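Local coordinates for DegT/DnrJ/EryC1/StrS aminotransferase (Brucella abortus 2308, PDB 4QGR) that binds pyridoxal 5'-phosphate and probably transfers amino groups to or from its substrates as a homodimeric aminotransferase, at the interface of chains A and B. Sequence-based numbering; all coordinates share one arbitrary frame. Chains: chain A/B, DegT/DnrJ/EryC1/StrS aminotransferase.

The interface of chains A and B. Residues chain A 97, 100, 332-333; chain B 227, 236, 238-240.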
loop_
_atom_site.group_PDB
_atom_site.type_symbol
_atom_site.label_atom_id
_atom_site.label_comp_id
_atom_site.label_asym_id
_atom_site.label_seq_id
_atom_site.Cartn_x
_atom_site.Cartn_y
_atom_site.Cartn_z
ATOM N N GLU A 97 -8.953 -11.122 -5.652
ATOM C CA GLU A 97 -9.171 -10.531 -4.369
ATOM C C GLU A 97 -9.643 -9.088 -4.448
ATOM O O GLU A 97 -10.541 -8.701 -3.685
ATOM C CB GLU A 97 -7.886 -10.607 -3.566
ATOM C CG GLU A 97 -7.955 -9.957 -2.191
ATOM C CD GLU A 97 -6.568 -9.980 -1.547
ATOM O OE1 GLU A 97 -5.655 -9.341 -2.098
ATOM O OE2 GLU A 97 -6.396 -10.729 -0.533
ATOM N N ALA A 100 -13.493 -8.773 -4.975
ATOM C CA ALA A 100 -14.182 -8.894 -3.692
ATOM C C ALA A 100 -14.020 -7.709 -2.763
ATOM O O ALA A 100 -14.981 -7.266 -2.098
ATOM C CB ALA A 100 -13.743 -10.180 -3.006
ATOM N N ALA A 332 -11.182 -18.557 0.701
ATOM C CA ALA A 332 -11.755 -17.216 0.577
ATOM C C ALA A 332 -12.609 -17.036 -0.665
ATOM O O ALA A 332 -13.429 -16.138 -0.681
ATOM C CB ALA A 332 -10.669 -16.177 0.551
ATOM N N TYR A 333 -12.387 -17.822 -1.713
ATOM C CA TYR A 333 -13.055 -17.560 -3.023
ATOM C C TYR A 333 -13.913 -18.688 -3.562
ATOM O O TYR A 333 -14.482 -18.554 -4.643
ATOM C CB TYR A 333 -11.989 -17.176 -4.125
ATOM C CG TYR A 333 -10.808 -16.403 -3.570
ATOM C CD1 TYR A 333 -10.867 -15.042 -3.264
ATOM C CD2 TYR A 333 -9.614 -17.038 -3.355
ATOM C CE1 TYR A 333 -9.746 -14.372 -2.704
ATOM C CE2 TYR A 333 -8.519 -16.390 -2.800
ATOM C CZ TYR A 333 -8.573 -15.076 -2.465
ATOM O OH TYR A 333 -7.410 -14.547 -1.880
ATOM N N HIS B 227 -2.910 -10.776 1.934
ATOM C CA HIS B 227 -4.010 -11.379 1.152
ATOM C C HIS B 227 -4.849 -12.386 1.902
ATOM O O HIS B 227 -5.457 -13.267 1.301
ATOM C CB HIS B 227 -3.452 -12.010 -0.124
ATOM C CG HIS B 227 -2.608 -11.075 -0.919
ATOM N ND1 HIS B 227 -3.146 -10.058 -1.683
ATOM C CD2 HIS B 227 -1.267 -10.972 -1.046
ATOM C CE1 HIS B 227 -2.166 -9.389 -2.265
ATOM N NE2 HIS B 227 -1.019 -9.909 -1.878
ATOM N N ASN B 236 -5.738 -18.959 1.107
ATOM C CA ASN B 236 -6.242 -17.794 1.752
ATOM C C ASN B 236 -7.643 -18.037 2.303
ATOM O O ASN B 236 -8.479 -18.638 1.616
ATOM C CB ASN B 236 -6.249 -16.625 0.778
ATOM C CG ASN B 236 -4.856 -16.255 0.320
ATOM O OD1 ASN B 236 -3.872 -16.437 1.052
ATOM N ND2 ASN B 236 -4.758 -15.676 -0.883
ATOM N N ARG B 238 -9.554 -15.421 3.975
ATOM C CA ARG B 238 -10.333 -14.207 4.067
ATOM C C ARG B 238 -9.834 -13.267 2.968
ATOM O O ARG B 238 -8.768 -13.490 2.403
ATOM C CB ARG B 238 -10.230 -13.567 5.466
ATOM C CG ARG B 238 -8.823 -13.218 5.937
ATOM C CD ARG B 238 -8.822 -12.601 7.342
ATOM N NE ARG B 238 -9.394 -13.514 8.331
ATOM C CZ ARG B 238 -8.736 -14.493 8.935
ATOM N NH1 ARG B 238 -7.461 -14.718 8.682
ATOM N NH2 ARG B 238 -9.379 -15.266 9.809
ATOM N N ILE B 239 -10.621 -12.231 2.694
ATOM C CA ILE B 239 -10.173 -11.181 1.777
ATOM C C ILE B 239 -9.147 -10.330 2.523
ATOM O O ILE B 239 -9.325 -9.972 3.684
ATOM C CB ILE B 239 -11.348 -10.312 1.281
ATOM C CG1 ILE B 239 -12.408 -11.134 0.572
ATOM C CG2 ILE B 239 -10.861 -9.133 0.398
ATOM C CD1 ILE B 239 -11.927 -11.997 -0.581
ATOM N N GLY B 240 -8.051 -9.986 1.852
ATOM C CA GLY B 240 -7.049 -9.113 2.424
ATOM C C GLY B 240 -6.548 -8.110 1.411
ATOM O O GLY B 240 -7.272 -7.779 0.447
HETATM O O HOH W 1 -7.995 -12.793 -0.214
HETATM O O HOH W 2 -6.897 -6.724 -2.178
#
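A:Ala332 N donates a hydrogen bond to B:Asn236 O (2.9 Å), tying a loop of chain A to the largely extended loop of B:Asn236, B:Arg238 and B:Ile239. A:Glu97 swings CG away from the backbone N (chi1 177°) and runs extended, which carries its carboxylate across to B:His227. There ND1 gives a nearly straight bond to the syn side of OE1 (2.6 Å), the oxygen lying almost exactly in the imidazole plane. OE2 accepts B:Gly240 N (3.0 Å) from well above the carboxylate plane; the lack of a side chain at B:Gly240 may ease this approach. A long carboxylate from a helix thus takes an imidazole N-H and a backbone N-H at once, fixing its rotation. Water 1 joins OE2 to A:Tyr333 OH and to the carbonyls of B:His227 and B:Arg238. The asparagine amide, nearly upright to the phenol ring (79°), supplies an N-H to its oxygen, B:Asn236 ND2 to A:Tyr333 OH (3.0 Å). Beside this polar network, B:Ile239 supplies the apolar part: CD1 reaches the small A:Ala100 CB (3.5 Å) and CE1 of the A:Tyr333 ring (3.9 Å), from the face that A:Ala332 CB also covers. In the two-fold dimer interface, which repeats this contact with chains exchanged, the B segment between helices 215-224 and 247-278 meets helix 94-101 and the loop between 3-10 helix 327-329 and strand 337-338 of chain A, about 29 Å from the predicted catalytic B:Lys199.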